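Local coordinates for ferripyochelin binding protein (PDB 1V3W) that probably acts as a zinc-dependent gamma-class carbonic anhydrase, interconverting carbon dioxide and bicarbonate, and also binds calcium, at residues V78-G81 and H82-V86; S101-L104 and D105-I109; V113-G116 and A117-V121; K125-P128 and D129-V133. All coordinates share one frame; numbering follows the deposited sequence.

All four contacts are corners of one left-handed beta-helix, met in series along the chain, and each carries it from one of three sheets to the next through a type II turn. Contacts 1 and 3 turn the same corner two coils apart, their centres about 10 Å from each other. Contact 2 turns the following corner, on the coil between them, and contact 4 the third, on the last coil. Neighbouring coils pair in parallel: strands 85-87 and 102-103 link contacts 1 and 2, and strands 108-109 and 126-127 link contacts 2 and 4. Contact 1 supplies a zinc ligand and contact 2 a second-shell carboxylate, whereas contact 4 is remote from the zinc and calcium sites.

Contact 1. Residues V78-G81 and H82-V86; sequences VTIG and HNAMV. With ZN (zinc ion), chain B.
Ile80 reaches across the bend to Ala84 and Val86 with a single methyl, CG2, which stands 4.2 Å from Ala84 CB. The same methyl meets CG2 of Val86, whose side chain crosses that of Ile80 at about a right angle. Val86 turns this methyl inward because CG1 takes the place anti to the backbone N (chi1 180°), leaving CG2 beside that nitrogen. The three side chains face the interior of a left-handed beta-helix, at the corner between strands 79-80 and 85-87. A type II turn from Gly81 to Ala84 makes the corner, closed by Ala84 N donating to Gly81 O at 3.0 Å, with the donor tilted 29° from the carbonyl plane. His82 points the other way, out of the coil and into the subunit interface. Its NE2 binds zinc at 2.2 Å, together with a water and with His65 and His87 of the second subunit, and its ND1 makes a weak hydrogen bond to Asp60. Asn83, next in the turn, also leaves the coil: OD1 is hydrogen-bonded to Ser63 OG and ND2 to Asn61 O, both of the second subunit.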
loop_
_atom_site.group_PDB
_atom_site.type_symbol
_atom_site.label_atom_id
_atom_site.label_comp_id
_atom_site.label_asym_id
_atom_site.label_seq_id
_atom_site.Cartn_x
_atom_site.Cartn_y
_atom_site.Cartn_z
ATOM N N VAL A 78 0.149 -20.043 -2.023
ATOM C CA VAL A 78 0.910 -18.885 -1.586
ATOM C C VAL A 78 -0.040 -17.783 -1.152
ATOM O O VAL A 78 -1.028 -17.494 -1.826
ATOM C CB VAL A 78 1.815 -18.334 -2.711
ATOM C CG1 VAL A 78 2.458 -17.019 -2.268
ATOM C CG2 VAL A 78 2.890 -19.350 -3.056
ATOM N N THR A 79 0.262 -17.187 -0.006
ATOM C CA THR A 79 -0.533 -16.093 0.526
ATOM C C THR A 79 0.289 -14.817 0.420
ATOM O O THR A 79 1.328 -14.696 1.066
ATOM C CB THR A 79 -0.884 -16.324 2.012
ATOM O OG1 THR A 79 -1.791 -17.426 2.125
ATOM C CG2 THR A 79 -1.524 -15.078 2.613
ATOM N N ILE A 80 -0.151 -13.880 -0.413
ATOM C CA ILE A 80 0.558 -12.613 -0.542
ATOM C C ILE A 80 -0.249 -11.616 0.282
ATOM O O ILE A 80 -1.304 -11.137 -0.140
ATOM C CB ILE A 80 0.667 -12.164 -2.010
ATOM C CG1 ILE A 80 1.310 -13.285 -2.837
ATOM C CG2 ILE A 80 1.520 -10.900 -2.099
ATOM C CD1 ILE A 80 1.529 -12.932 -4.286
ATOM N N GLY A 81 0.267 -11.339 1.476
ATOM C CA GLY A 81 -0.392 -10.467 2.429
ATOM C C GLY A 81 -0.739 -9.060 2.009
ATOM O O GLY A 81 -0.087 -8.459 1.159
ATOM N N HIS A 82 -1.779 -8.535 2.645
ATOM C CA HIS A 82 -2.254 -7.192 2.378
ATOM C C HIS A 82 -1.098 -6.206 2.300
ATOM O O HIS A 82 -0.195 -6.232 3.139
ATOM C CB HIS A 82 -3.162 -6.699 3.513
ATOM C CG HIS A 82 -4.203 -7.680 3.950
ATOM N ND1 HIS A 82 -5.426 -7.803 3.323
ATOM C CD2 HIS A 82 -4.215 -8.564 4.974
ATOM C CE1 HIS A 82 -6.146 -8.720 3.946
ATOM N NE2 HIS A 82 -5.434 -9.198 4.952
ATOM N N ASN A 83 -1.127 -5.351 1.289
ATOM C CA ASN A 83 -0.126 -4.324 1.079
ATOM C C ASN A 83 1.324 -4.717 0.862
ATOM O O ASN A 83 2.222 -3.872 0.904
ATOM C CB ASN A 83 -0.239 -3.297 2.197
ATOM C CG ASN A 83 -1.502 -2.512 2.089
ATOM O OD1 ASN A 83 -2.589 -3.047 2.275
ATOM N ND2 ASN A 83 -1.376 -1.244 1.731
ATOM N N ALA A 84 1.531 -5.999 0.597
ATOM C CA ALA A 84 2.865 -6.487 0.307
ATOM C C ALA A 84 3.194 -6.129 -1.134
ATOM O O ALA A 84 2.325 -5.702 -1.902
ATOM C CB ALA A 84 2.925 -7.991 0.514
ATOM N N MET A 85 4.452 -6.308 -1.507
ATOM C CA MET A 85 4.884 -5.983 -2.854
ATOM C C MET A 85 5.916 -7.009 -3.312
ATOM O O MET A 85 6.936 -7.204 -2.655
ATOM C CB MET A 85 5.480 -4.571 -2.857
ATOM C CG MET A 85 5.528 -3.869 -4.201
ATOM S SD MET A 85 6.761 -4.520 -5.327
ATOM C CE MET A 85 5.779 -4.689 -6.830
ATOM N N VAL A 86 5.630 -7.677 -4.425
ATOM C CA VAL A 86 6.544 -8.676 -4.974
ATOM C C VAL A 86 7.057 -8.150 -6.308
ATOM O O VAL A 86 6.271 -7.867 -7.216
ATOM C CB VAL A 86 5.832 -10.032 -5.189
ATOM C CG1 VAL A 86 6.809 -11.047 -5.765
ATOM C CG2 VAL A 86 5.259 -10.533 -3.868
HETATM ZN ZN ZN B . -6.349 -10.777 6.123
HETATM O O HOH W 1 -6.005 -12.255 5.106
#

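Contact 2. Residues S101-L104 and D105-I109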
loop_
_atom_site.group_PDB
_atom_site.type_symbol
_atom_site.label_atom_id
_atom_site.label_comp_id
_atom_site.label_asym_id
_atom_site.label_seq_id
_atom_site.Cartn_x
_atom_site.Cartn_y
_atom_site.Cartn_z
ATOM N N SER A 101 5.151 -6.555 3.405
ATOM C CA SER A 101 6.542 -6.950 3.228
ATOM C C SER A 101 6.934 -6.637 1.785
ATOM O O SER A 101 6.094 -6.214 0.987
ATOM C CB SER A 101 6.733 -8.445 3.517
ATOM O OG SER A 101 6.034 -9.255 2.587
ATOM N N VAL A 102 8.206 -6.840 1.456
ATOM C CA VAL A 102 8.706 -6.574 0.113
ATOM C C VAL A 102 9.649 -7.691 -0.318
ATOM O O VAL A 102 10.524 -8.095 0.443
ATOM C CB VAL A 102 9.489 -5.239 0.055
ATOM C CG1 VAL A 102 9.954 -4.964 -1.368
ATOM C CG2 VAL A 102 8.621 -4.100 0.575
ATOM N N ILE A 103 9.454 -8.194 -1.533
ATOM C CA ILE A 103 10.308 -9.244 -2.079
ATOM C C ILE A 103 10.897 -8.639 -3.342
ATOM O O ILE A 103 10.165 -8.313 -4.274
ATOM C CB ILE A 103 9.501 -10.500 -2.446
ATOM C CG1 ILE A 103 8.616 -10.918 -1.266
ATOM C CG2 ILE A 103 10.451 -11.627 -2.837
ATOM C CD1 ILE A 103 9.370 -11.205 0.018
ATOM N N LEU A 104 12.216 -8.482 -3.371
ATOM C CA LEU A 104 12.863 -7.854 -4.513
ATOM C C LEU A 104 13.363 -8.777 -5.625
ATOM O O LEU A 104 13.375 -10.003 -5.494
ATOM C CB LEU A 104 13.981 -6.933 -4.011
ATOM C CG LEU A 104 13.425 -5.827 -3.100
ATOM C CD1 LEU A 104 14.552 -5.020 -2.478
ATOM C CD2 LEU A 104 12.500 -4.927 -3.910
ATOM N N ASP A 105 13.771 -8.150 -6.724
ATOM C CA ASP A 105 14.225 -8.829 -7.932
ATOM C C ASP A 105 15.314 -9.876 -7.778
ATOM O O ASP A 105 16.337 -9.649 -7.134
ATOM C CB ASP A 105 14.664 -7.778 -8.950
ATOM C CG ASP A 105 13.606 -6.717 -9.172
ATOM O OD1 ASP A 105 12.776 -6.880 -10.090
ATOM O OD2 ASP A 105 13.594 -5.726 -8.411
ATOM N N GLY A 106 15.080 -11.029 -8.395
ATOM C CA GLY A 106 16.047 -12.108 -8.341
ATOM C C GLY A 106 15.968 -12.968 -7.097
ATOM O O GLY A 106 16.638 -13.996 -7.012
ATOM N N ALA A 107 15.162 -12.555 -6.125
ATOM C CA ALA A 107 15.027 -13.337 -4.904
ATOM C C ALA A 107 14.374 -14.674 -5.230
ATOM O O ALA A 107 13.557 -14.769 -6.149
ATOM C CB ALA A 107 14.189 -12.579 -3.882
ATOM N N LYS A 108 14.752 -15.704 -4.479
ATOM C CA LYS A 108 14.208 -17.044 -4.661
ATOM C C LYS A 108 13.742 -17.513 -3.290
ATOM O O LYS A 108 14.558 -17.819 -2.422
ATOM C CB LYS A 108 15.286 -18.000 -5.194
ATOM C CG LYS A 108 14.735 -19.303 -5.782
ATOM C CD LYS A 108 15.779 -20.421 -5.811
ATOM C CE LYS A 108 15.191 -21.709 -6.378
ATOM N NZ LYS A 108 13.723 -21.793 -6.138
ATOM N N ILE A 109 12.429 -17.542 -3.086
ATOM C CA ILE A 109 11.871 -17.975 -1.811
ATOM C C ILE A 109 11.520 -19.454 -1.895
ATOM O O ILE A 109 10.772 -19.871 -2.780
ATOM C CB ILE A 109 10.590 -17.187 -1.458
ATOM C CG1 ILE A 109 10.829 -15.682 -1.625
ATOM C CG2 ILE A 109 10.178 -17.493 -0.027
ATOM C CD1 ILE A 109 11.958 -15.135 -0.775
#
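Leu104 and Ala107 close a type II turn: Ala107 N donates to Leu104 O at 3.2 Å, with an N-H...O angle of 154°. The nitrogen sits 24° off the carbonyl plane. This is a corner of the left-handed beta-helix, where the chain leaves strand 102-103 for strand 108-109 and so passes from one parallel sheet to the next. Gly106 takes the third position of the turn at a phi of 83°, where a side chain would collide with the carbonyl oxygen of Asp105. Inside the corner, CG2 is the branch of Ile103 that touches residues 105-109. That methyl lies anti to the backbone N and meets Ala107 CB at 4.0 Å, while CG1 of Ile109 approaches it from further along the chain at 4.2 Å. Val121 of the following coil lies against all three of these side chains. Outside the corner, Leu104 packs on Pro123 and on Ile99 of the third subunit. The Asp105 side chain also leaves on the outer side, where OD1 accepts hydrogen bonds from Ser67 OG and from ND1 of the zinc ligand His87, a second-shell contact that would fix the rotation of the imidazole and probably polarise it. Ala107 CB lies tightly against the turn carbonyl, 3.1 Å from Leu104 O.

Contact 3. Residues V113-G116 and A117-V121; sequences VIIG and AGAVV. With EDO (1,2-ethanediol), chain J.
Gly116 O receives the N-H of Ala119 from well above its carbonyl plane: the nitrogen stands 45° out of that plane and on no lone pair, although the bond is 3.1 Å long and fairly straight at the hydrogen (160°). It closes a type II turn in which glycine occurs twice. Gly116 opens the turn, and Gly118 holds its third position with a positive phi, a conformation that glycine adopts easily. Between them, Ala117 turns its methyl outward, where it packs on Val120 of the second subunit. The carbonyl of Gly118 likewise faces away from the coil and accepts a hydrogen bond at 2.8 Å from O1 of a 1,2-ethanediol molecule, probably a remnant of the crystallisation liquor, which is also hydrogen-bonded to Ser100 OG.

On the inner side, Ile115 shares its two branches between two partners. CG2, anti to the backbone N, meets Ala119 CB at 3.9 Å. The longer branch starts beside that nitrogen and is folded by a chi2 of -61°, which brings CD1 to 4.0 Å from Val121 CG2; the two side chains cross at about a right angle. Ile103 of the coil before and Val133 of the coil after extend this apolar layer. An aliphatic residue, Ile115, followed by the small Gly116 and by another small residue at Ala119, fits the hexapeptide-repeat pattern of left-handed beta-helices, whose corner here joins strand 113-115 to strand 120-121.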
loop_
_atom_site.group_PDB
_atom_site.type_symbol
_atom_site.label_atom_id
_atom_site.label_comp_id
_atom_site.label_asym_id
_atom_site.label_seq_id
_atom_site.Cartn_x
_atom_site.Cartn_y
_atom_site.Cartn_z
ATOM N N VAL A 113 7.734 -21.304 3.677
ATOM C CA VAL A 113 8.453 -20.167 4.229
ATOM C C VAL A 113 7.468 -19.101 4.682
ATOM O O VAL A 113 6.404 -18.926 4.089
ATOM C CB VAL A 113 9.400 -19.544 3.171
ATOM C CG1 VAL A 113 9.914 -18.185 3.645
ATOM C CG2 VAL A 113 10.565 -20.482 2.908
ATOM N N ILE A 114 7.817 -18.406 5.755
ATOM C CA ILE A 114 6.988 -17.317 6.240
ATOM C C ILE A 114 7.873 -16.089 6.275
ATOM O O ILE A 114 8.942 -16.103 6.884
ATOM C CB ILE A 114 6.435 -17.574 7.660
ATOM C CG1 ILE A 114 5.426 -18.724 7.621
ATOM C CG2 ILE A 114 5.755 -16.310 8.196
ATOM C CD1 ILE A 114 4.839 -19.074 8.973
ATOM N N ILE A 115 7.444 -15.047 5.572
ATOM C CA ILE A 115 8.165 -13.786 5.550
ATOM C C ILE A 115 7.387 -12.905 6.519
ATOM O O ILE A 115 6.181 -12.712 6.361
ATOM C CB ILE A 115 8.146 -13.141 4.147
ATOM C CG1 ILE A 115 8.740 -14.104 3.110
ATOM C CG2 ILE A 115 8.911 -11.826 4.174
ATOM C CD1 ILE A 115 10.189 -14.485 3.355
ATOM N N GLY A 116 8.069 -12.388 7.532
ATOM C CA GLY A 116 7.400 -11.554 8.513
ATOM C C GLY A 116 6.854 -10.252 7.963
ATOM O O GLY A 116 7.305 -9.755 6.929
ATOM N N ALA A 117 5.869 -9.697 8.664
ATOM C CA ALA A 117 5.263 -8.432 8.270
ATOM C C ALA A 117 6.330 -7.347 8.230
ATOM O O ALA A 117 7.148 -7.235 9.142
ATOM C CB ALA A 117 4.170 -8.047 9.261
ATOM N N GLY A 118 6.324 -6.561 7.160
ATOM C CA GLY A 118 7.288 -5.482 7.021
ATOM C C GLY A 118 8.710 -5.865 6.653
ATOM O O GLY A 118 9.566 -4.993 6.507
ATOM N N ALA A 119 8.984 -7.156 6.504
ATOM C CA ALA A 119 10.333 -7.581 6.150
ATOM C C ALA A 119 10.624 -7.269 4.687
ATOM O O ALA A 119 9.706 -7.131 3.880
ATOM C CB ALA A 119 10.501 -9.079 6.412
ATOM N N VAL A 120 11.905 -7.147 4.356
ATOM C CA VAL A 120 12.320 -6.871 2.988
ATOM C C VAL A 120 13.348 -7.902 2.556
ATOM O O VAL A 120 14.443 -7.970 3.117
ATOM C CB VAL A 120 12.956 -5.463 2.848
ATOM C CG1 VAL A 120 13.469 -5.260 1.420
ATOM C CG2 VAL A 120 11.935 -4.391 3.197
ATOM N N VAL A 121 12.988 -8.723 1.579
ATOM C CA VAL A 121 13.911 -9.721 1.063
ATOM C C VAL A 121 14.697 -9.033 -0.055
ATOM O O VAL A 121 14.143 -8.680 -1.096
ATOM C CB VAL A 121 13.162 -10.956 0.510
ATOM C CG1 VAL A 121 14.153 -11.937 -0.096
ATOM C CG2 VAL A 121 12.377 -11.630 1.630
HETATM C C1 EDO J . 8.560 -2.910 4.381
HETATM O O1 EDO J . 8.929 -2.378 5.643
HETATM C C2 EDO J . 7.132 -2.655 3.825
HETATM O O2 EDO J . 6.248 -2.335 4.932
#

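Contact 4. Residues K125-P128 and D129-V133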
loop_
_atom_site.group_PDB
_atom_site.type_symbol
_atom_site.label_atom_id
_atom_site.label_comp_id
_atom_site.label_asym_id
_atom_site.label_seq_id
_atom_site.Cartn_x
_atom_site.Cartn_y
_atom_site.Cartn_z
ATOM N N LYS A 125 18.353 -12.560 -3.114
ATOM C CA LYS A 125 18.435 -13.305 -1.861
ATOM C C LYS A 125 17.725 -14.649 -1.981
ATOM O O LYS A 125 16.573 -14.713 -2.411
ATOM C CB LYS A 125 17.795 -12.503 -0.725
ATOM C CG LYS A 125 17.784 -13.212 0.625
ATOM C CD LYS A 125 19.183 -13.335 1.215
ATOM C CE LYS A 125 19.135 -13.892 2.631
ATOM N NZ LYS A 125 20.476 -13.877 3.285
ATOM N N GLU A 126 18.413 -15.720 -1.600
ATOM C CA GLU A 126 17.822 -17.049 -1.647
ATOM C C GLU A 126 17.426 -17.483 -0.242
ATOM O O GLU A 126 18.257 -17.515 0.670
ATOM C CB GLU A 126 18.807 -18.053 -2.253
ATOM C CG GLU A 126 19.199 -17.727 -3.686
ATOM C CD GLU A 126 20.015 -18.825 -4.340
ATOM O OE1 GLU A 126 20.417 -18.648 -5.509
ATOM O OE2 GLU A 126 20.249 -19.865 -3.689
ATOM N N ILE A 127 16.147 -17.801 -0.069
ATOM C CA ILE A 127 15.619 -18.235 1.219
ATOM C C ILE A 127 15.330 -19.734 1.175
ATOM O O ILE A 127 14.511 -20.195 0.379
ATOM C CB ILE A 127 14.313 -17.486 1.562
ATOM C CG1 ILE A 127 14.565 -15.975 1.574
ATOM C CG2 ILE A 127 13.781 -17.958 2.910
ATOM C CD1 ILE A 127 15.577 -15.521 2.617
ATOM N N PRO A 128 16.004 -20.517 2.029
ATOM C CA PRO A 128 15.794 -21.970 2.057
ATOM C C PRO A 128 14.397 -22.379 2.531
ATOM O O PRO A 128 13.691 -21.593 3.162
ATOM C CB PRO A 128 16.879 -22.458 3.017
ATOM C CG PRO A 128 17.947 -21.404 2.907
ATOM C CD PRO A 128 17.133 -20.137 2.896
ATOM N N ASP A 129 14.011 -23.616 2.230
ATOM C CA ASP A 129 12.710 -24.126 2.646
ATOM C C ASP A 129 12.598 -24.105 4.169
ATOM O O ASP A 129 13.607 -24.163 4.875
ATOM C CB ASP A 129 12.502 -25.576 2.185
ATOM C CG ASP A 129 12.656 -25.760 0.689
ATOM O OD1 ASP A 129 12.466 -24.789 -0.072
ATOM O OD2 ASP A 129 12.952 -26.901 0.270
ATOM N N TYR A 130 11.365 -24.022 4.661
ATOM C CA TYR A 130 11.083 -24.039 6.095
ATOM C C TYR A 130 11.723 -22.917 6.902
ATOM O O TYR A 130 12.004 -23.079 8.088
ATOM C CB TYR A 130 11.495 -25.400 6.664
ATOM C CG TYR A 130 10.755 -26.542 6.011
ATOM C CD1 TYR A 130 9.410 -26.769 6.292
ATOM C CD2 TYR A 130 11.379 -27.356 5.062
ATOM C CE1 TYR A 130 8.697 -27.772 5.644
ATOM C CE2 TYR A 130 10.674 -28.364 4.406
ATOM C CZ TYR A 130 9.333 -28.563 4.703
ATOM O OH TYR A 130 8.615 -29.545 4.056
ATOM N N SER A 131 11.925 -21.770 6.263
ATOM C CA SER A 131 12.539 -20.624 6.924
ATOM C C SER A 131 11.550 -19.554 7.371
ATOM O O SER A 131 10.509 -19.346 6.742
ATOM C CB SER A 131 13.543 -19.941 5.988
ATOM O OG SER A 131 14.559 -20.820 5.548
ATOM N N LEU A 132 11.887 -18.890 8.473
ATOM C CA LEU A 132 11.111 -17.766 8.976
ATOM C C LEU A 132 12.058 -16.608 8.691
ATOM O O LEU A 132 13.208 -16.622 9.132
ATOM C CB LEU A 132 10.864 -17.849 10.486
ATOM C CG LEU A 132 10.293 -16.538 11.051
ATOM C CD1 LEU A 132 8.945 -16.242 10.402
ATOM C CD2 LEU A 132 10.147 -16.627 12.561
ATOM N N VAL A 133 11.586 -15.624 7.936
ATOM C CA VAL A 133 12.408 -14.478 7.578
ATOM C C VAL A 133 11.900 -13.198 8.228
ATOM O O VAL A 133 10.719 -12.864 8.124
ATOM C CB VAL A 133 12.441 -14.283 6.046
ATOM C CG1 VAL A 133 13.362 -13.128 5.684
ATOM C CG2 VAL A 133 12.897 -15.571 5.372
#
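The last corner of the beta-helix core joins strand 126-127 to strand 131-135 through a type II turn running from Pro128 to Ser131. Here a side chain ties the ends of the turn together: Ser131 OG donates to Pro128 O at 2.7 Å, and no hydrogen bond runs from the backbone N of Ser131 to that oxygen. The hydroxyl comes in from above the carbonyl plane, 53° out of it, and reaches the oxygen because OG lies beside the backbone N of Ser131 (chi1 -58°). Under the turn, Ile127 and Val133 point tip to tip, with CG2 of Ile127 only 3.5 Å from CG2 of Val133. CD1 of Ile127 also touches that valine methyl, at 3.8 Å, and Ile127 CG2 leans on Ser131 CB at 3.7 Å. At the apex, Tyr130 has a positive phi of 60° although it is not glycine, and its ring meets that of His112 with the planes nearly parallel. Asp129 OD1 accepts a hydrogen bond from Asp111 N, tying the turn to the preceding coil. Strand 138-143 runs antiparallel to 131-135 and ends the parallel stacking, which makes this the corner of the terminal coil of a left-handed beta-helix.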